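PDB 4O7K: protein osa from Shigella flexneri, which suppresses the oncogenicity of Agrobacterium tumefaciens, acting as a plasmid fertility inhibition factor of the ParB/Srx superfamily. Local coordinates for residues G73-R78 against E169-A174; S163-A168 against A174-V179. The protein carries 1 engineered substitution. All coordinates share one frame; numbering follows the deposited sequence. Where two conformers were deposited one is given.

How the contacts relate
Both contacts draw on helix 161-171 and the chain that leaves it. In contact 1 the last turn of that helix meets helix 73-81 through Val171 and Ala75, whose CA atoms lie 5.0 Å apart; in contact 2 an earlier part of the same helix receives Pro176 from the returning chain. The centres of the two contacts are about 11 Å apart, and Ala174 belongs to a segment of each. Contact 1 lies nearer the middle of the protein, its centre about 8 Å from that of the chain, against about 13 Å for contact 2. The bound isopropyl alcohol, probably from the crystallisation liquor, sits at contact 1 between His170 and Arg78.

Contact 1: residues G73-R78 against E169-A174; sequences GLAFYR and EHVGVA. With IPA (isopropyl alcohol), chain F.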
loop_
_atom_site.group_PDB
_atom_site.type_symbol
_atom_site.label_atom_id
_atom_site.label_comp_id
_atom_site.label_asym_id
_atom_site.label_seq_id
_atom_site.Cartn_x
_atom_site.Cartn_y
_atom_site.Cartn_z
ATOM N N GLY A 73 1.241 5.371 3.889
ATOM C CA GLY A 73 1.663 5.431 2.494
ATOM C C GLY A 73 3.101 5.874 2.264
ATOM O O GLY A 73 3.842 5.235 1.508
ATOM N N LEU A 74 3.507 6.966 2.909
ATOM C CA LEU A 74 4.876 7.464 2.754
ATOM C C LEU A 74 5.914 6.469 3.278
ATOM O O LEU A 74 6.998 6.341 2.712
ATOM C CB LEU A 74 5.054 8.795 3.480
ATOM C CG LEU A 74 4.310 10.017 2.935
ATOM C CD1 LEU A 74 4.758 11.250 3.696
ATOM C CD2 LEU A 74 4.519 10.198 1.434
ATOM N N ALA A 75 5.592 5.794 4.378
ATOM C CA ALA A 75 6.517 4.802 4.928
ATOM C C ALA A 75 6.607 3.585 4.012
ATOM O O ALA A 75 7.682 2.997 3.838
ATOM C CB ALA A 75 6.089 4.387 6.311
ATOM N N PHE A 76 5.467 3.203 3.450
ATOM C CA PHE A 76 5.389 2.064 2.541
ATOM C C PHE A 76 6.212 2.354 1.293
ATOM O O PHE A 76 6.995 1.511 0.845
ATOM C CB PHE A 76 3.923 1.784 2.190
ATOM C CG PHE A 76 3.722 0.619 1.266
ATOM C CD1 PHE A 76 3.545 -0.661 1.770
ATOM C CD2 PHE A 76 3.672 0.809 -0.107
ATOM C CE1 PHE A 76 3.329 -1.730 0.919
ATOM C CE2 PHE A 76 3.451 -0.256 -0.960
ATOM C CZ PHE A 76 3.288 -1.528 -0.444
ATOM N N TYR A 77 6.019 3.561 0.756
ATOM C CA TYR A 77 6.762 4.066 -0.389
ATOM C C TYR A 77 8.264 3.988 -0.120
ATOM O O TYR A 77 9.014 3.467 -0.941
ATOM C CB TYR A 77 6.323 5.505 -0.680
ATOM C CG TYR A 77 6.958 6.206 -1.869
ATOM C CD1 TYR A 77 7.526 5.498 -2.930
ATOM C CD2 TYR A 77 6.963 7.596 -1.928
ATOM C CE1 TYR A 77 8.088 6.173 -4.012
ATOM C CE2 TYR A 77 7.516 8.268 -2.984
ATOM C CZ TYR A 77 8.079 7.564 -4.022
ATOM O OH TYR A 77 8.621 8.269 -5.064
ATOM N N ARG A 78 8.689 4.501 1.032
ATOM C CA ARG A 78 10.104 4.473 1.416
ATOM C C ARG A 78 10.668 3.058 1.499
ATOM O O ARG A 78 11.775 2.789 1.022
ATOM C CB ARG A 78 10.305 5.177 2.756
ATOM C CG ARG A 78 11.731 5.116 3.272
ATOM C CD ARG A 78 11.884 5.842 4.598
ATOM N NE ARG A 78 13.273 5.815 5.059
ATOM C CZ ARG A 78 13.802 4.831 5.781
ATOM N NH1 ARG A 78 13.065 3.788 6.133
ATOM N NH2 ARG A 78 15.072 4.890 6.152
ATOM N N GLU A 169 5.380 -2.950 12.168
ATOM C CA GLU A 169 6.511 -2.312 12.842
ATOM C C GLU A 169 7.157 -1.206 12.010
ATOM O O GLU A 169 7.353 -0.090 12.490
ATOM C CB GLU A 169 7.591 -3.345 13.191
ATOM C CG GLU A 169 8.845 -2.712 13.781
ATOM C CD GLU A 169 9.963 -3.716 14.018
ATOM O OE1 GLU A 169 9.721 -4.931 13.880
ATOM O OE2 GLU A 169 11.090 -3.287 14.333
ATOM N N HIS A 170 7.493 -1.516 10.761
ATOM C CA HIS A 170 8.249 -0.578 9.939
ATOM C C HIS A 170 7.388 0.434 9.179
ATOM O O HIS A 170 7.810 1.567 8.991
ATOM C CB HIS A 170 9.131 -1.355 8.953
ATOM C CG HIS A 170 10.228 -2.126 9.617
ATOM N ND1 HIS A 170 11.476 -1.590 9.850
ATOM C CD2 HIS A 170 10.257 -3.382 10.128
ATOM C CE1 HIS A 170 12.233 -2.489 10.462
ATOM N NE2 HIS A 170 11.514 -3.581 10.649
ATOM N N VAL A 171 6.193 0.044 8.733
ATOM C CA VAL A 171 5.388 0.947 7.901
ATOM C C VAL A 171 3.907 1.032 8.289
ATOM O O VAL A 171 3.123 1.671 7.588
ATOM C CB VAL A 171 5.481 0.557 6.393
ATOM C CG1 VAL A 171 6.957 0.455 5.943
ATOM C CG2 VAL A 171 4.768 -0.767 6.112
ATOM N N GLY A 172 3.521 0.431 9.412
ATOM C CA GLY A 172 2.119 0.402 9.798
ATOM C C GLY A 172 1.660 1.565 10.670
ATOM O O GLY A 172 2.466 2.223 11.326
ATOM N N VAL A 173 0.358 1.830 10.657
ATOM C CA VAL A 173 -0.208 2.853 11.537
ATOM C C VAL A 173 -0.969 2.189 12.680
ATOM O O VAL A 173 -1.457 2.865 13.571
ATOM C CB VAL A 173 -1.147 3.833 10.783
ATOM C CG1 VAL A 173 -0.381 4.621 9.721
ATOM C CG2 VAL A 173 -2.339 3.106 10.169
ATOM N N ALA A 174 -1.052 0.859 12.654
ATOM C CA ALA A 174 -1.752 0.100 13.692
ATOM C C ALA A 174 -1.333 -1.361 13.664
ATOM O O ALA A 174 -0.760 -1.832 12.673
ATOM C CB ALA A 174 -3.257 0.208 13.519
HETATM C C1 IPA F . 14.348 1.280 8.071
HETATM C C2 IPA F . 13.410 1.192 9.268
HETATM C C3 IPA F . 12.976 2.586 9.711
HETATM O O2 IPA F . 12.262 0.455 8.907
#
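Val171 meets Ala75 with its CG1 turned beside its own backbone N and anti to the carbonyl carbon (chi1 -53°), a rotation that lays this methyl against the turn of helix 73-81. CG1 lies 3.4 Å from Ala75 O, while the CB atoms of Ala75 and Val171 stand 3.9 Å apart. Both CB atoms point at the opposing segment, and the small alanine lets the backbones close to 5.0 Å between the CA atoms of Ala75 and Val171. Val171 also reaches the next residue, its CB lying 4.0 Å from Phe76 N. The ring of Phe76 leads away from this interface, toward the strands, where it meets Phe154 edge-to-face. The contact between the two segments is thus apolar packing, burying 146 Å² in all.

An isopropyl alcohol, probably from the crystallisation liquor, lies between Arg78 and His170. In the conformer given, Arg78 holds CG anti to its backbone N (chi1 176°) and stays extended as far as NE, which forms a salt bridge with Asp19 of helix 4-24. Methyl C1 of the alcohol is a mere van der Waals neighbour at the guanidinium edge, 3.4 Å from Arg78 NH1. His170 ND1 and the alcohol O2 are modelled 2.4 Å apart, too short to be taken at face value, so the details of that hydrogen bond are doubtful. The His170 ring is also stacked on Phe132.

Backbone hydrogen bonds between Val171 and Asn72 and between Val173 and Tyr70 tie the segment 169-174 to strand 67-72, the central strand of the antiparallel three-stranded sheet. Helix 73-81 follows directly on that strand, and the motif is helix-to-helix packing in which Val171, at the end of helix 161-171, fits against Ala75 in the first turn of helix 73-81, in a protein of the plasmid fertility inhibition factor family, ParB/Srx clan.

Contact 2: residues S163-A168 against A174-V179; sequences SAVMLA and AAPIQV
Pro176 presses its ring against helix 161-171, each ring carbon finding a different part of it. CB meets the methyl of Ala164, 3.7 Å from Ala164 CB. Further round, CG comes against the helix backbone, 3.5 Å from Ala164 O, and touches the side chain of Val165 as well, with Val165 CG2 4.0 Å from Pro176 CG. That branch is placed by a chi1 of 168°, which sets CG2 beside the backbone N of Val165. The last ring carbon, CD, lies 3.9 Å from Ala168 CB. Ala168 CB also stands 3.6 Å from Ala174 O, so the same methyl touches the chain on its way to the proline. Ala164 and Ala168 are one helical turn apart, joined by the hydrogen bond from Ala168 N to Ala164 O, and together they line the face that takes up the ring.

Ala164 also touches Phe67 and Val69 of strand 67-72. The chain continues from Pro176 into strand 177-178, which pairs antiparallel with strand 67-72 at the edge of the three-stranded sheet, and then into helix 179-189, with Gln178 at the N-cap position.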
loop_
_atom_site.group_PDB
_atom_site.type_symbol
_atom_site.label_atom_id
_atom_site.label_comp_id
_atom_site.label_asym_id
_atom_site.label_seq_id
_atom_site.Cartn_x
_atom_site.Cartn_y
_atom_site.Cartn_z
ATOM N N SER A 163 5.064 -11.932 9.700
ATOM C CA SER A 163 5.310 -11.054 8.564
ATOM C C SER A 163 4.474 -9.788 8.696
ATOM O O SER A 163 4.956 -8.691 8.423
ATOM C CB SER A 163 4.983 -11.764 7.245
ATOM O OG SER A 163 5.826 -12.901 7.043
ATOM N N ALA A 164 3.227 -9.950 9.130
ATOM C CA ALA A 164 2.316 -8.824 9.285
ATOM C C ALA A 164 2.794 -7.904 10.402
ATOM O O ALA A 164 2.767 -6.686 10.266
ATOM C CB ALA A 164 0.893 -9.313 9.564
ATOM N N VAL A 165 3.272 -8.488 11.495
ATOM C CA VAL A 165 3.730 -7.673 12.609
ATOM C C VAL A 165 4.993 -6.898 12.219
ATOM O O VAL A 165 5.143 -5.725 12.584
ATOM C CB VAL A 165 3.971 -8.530 13.879
ATOM C CG1 VAL A 165 4.724 -7.732 14.937
ATOM C CG2 VAL A 165 2.633 -9.011 14.442
ATOM N N MET A 166 5.875 -7.541 11.451
ATOM C CA MET A 166 7.073 -6.892 10.922
ATOM C C MET A 166 6.738 -5.718 9.998
ATOM O O MET A 166 7.337 -4.647 10.102
ATOM C CB MET A 166 7.933 -7.913 10.163
ATOM C CG MET A 166 9.388 -7.563 10.130
ATOM S SD MET A 166 10.301 -8.878 9.269
ATOM C CE MET A 166 9.741 -10.332 10.142
ATOM N N LEU A 167 5.792 -5.922 9.083
ATOM C CA LEU A 167 5.303 -4.822 8.253
ATOM C C LEU A 167 4.751 -3.675 9.112
ATOM O O LEU A 167 5.129 -2.508 8.941
ATOM C CB LEU A 167 4.224 -5.320 7.286
ATOM C CG LEU A 167 4.746 -6.158 6.116
ATOM C CD1 LEU A 167 3.608 -6.927 5.448
ATOM C CD2 LEU A 167 5.471 -5.285 5.101
ATOM N N ALA A 168 3.856 -4.007 10.037
ATOM C CA ALA A 168 3.275 -3.001 10.921
ATOM C C ALA A 168 4.369 -2.231 11.671
ATOM O O ALA A 168 4.319 -1.007 11.757
ATOM C CB ALA A 168 2.301 -3.652 11.900
ATOM N N ALA A 174 -1.052 0.859 12.654
ATOM C CA ALA A 174 -1.752 0.100 13.692
ATOM C C ALA A 174 -1.333 -1.361 13.664
ATOM O O ALA A 174 -0.760 -1.832 12.673
ATOM C CB ALA A 174 -3.257 0.208 13.519
ATOM N N ALA A 175 -1.627 -2.078 14.744
ATOM C CA ALA A 175 -1.415 -3.521 14.784
ATOM C C ALA A 175 -2.133 -4.223 13.626
ATOM O O ALA A 175 -3.195 -3.770 13.177
ATOM C CB ALA A 175 -1.891 -4.088 16.124
ATOM N N PRO A 176 -1.566 -5.344 13.144
ATOM C CA PRO A 176 -2.244 -6.079 12.081
ATOM C C PRO A 176 -3.510 -6.712 12.606
ATOM O O PRO A 176 -3.659 -6.818 13.817
ATOM C CB PRO A 176 -1.236 -7.174 11.689
ATOM C CG PRO A 176 0.033 -6.833 12.382
ATOM C CD PRO A 176 -0.335 -6.026 13.578
ATOM N N ILE A 177 -4.379 -7.167 11.714
ATOM C CA ILE A 177 -5.538 -7.954 12.119
ATOM C C ILE A 177 -5.741 -9.085 11.121
ATOM O O ILE A 177 -5.638 -8.885 9.908
ATOM C CB ILE A 177 -6.833 -7.082 12.232
ATOM C CG1 ILE A 177 -8.000 -7.922 12.752
ATOM C CG2 ILE A 177 -7.183 -6.414 10.889
ATOM C CD1 ILE A 177 -9.229 -7.094 13.114
ATOM N N GLN A 178 -6.001 -10.286 11.624
ATOM C CA GLN A 178 -6.169 -11.432 10.733
ATOM C C GLN A 178 -7.450 -11.291 9.927
ATOM O O GLN A 178 -8.474 -10.843 10.446
ATOM C CB GLN A 178 -6.178 -12.742 11.520
ATOM C CG GLN A 178 -6.246 -13.975 10.634
ATOM C CD GLN A 178 -5.960 -15.250 11.397
ATOM O OE1 GLN A 178 -5.560 -15.207 12.561
ATOM N NE2 GLN A 178 -6.168 -16.395 10.750
ATOM N N VAL A 179 -7.384 -11.648 8.651
ATOM C CA VAL A 179 -8.523 -11.489 7.759
ATOM C C VAL A 179 -9.778 -12.169 8.310
ATOM O O VAL A 179 -10.863 -11.590 8.287
ATOM C CB VAL A 179 -8.197 -12.029 6.357
ATOM C CG1 VAL A 179 -9.474 -12.164 5.514
ATOM C CG2 VAL A 179 -7.213 -11.102 5.680
#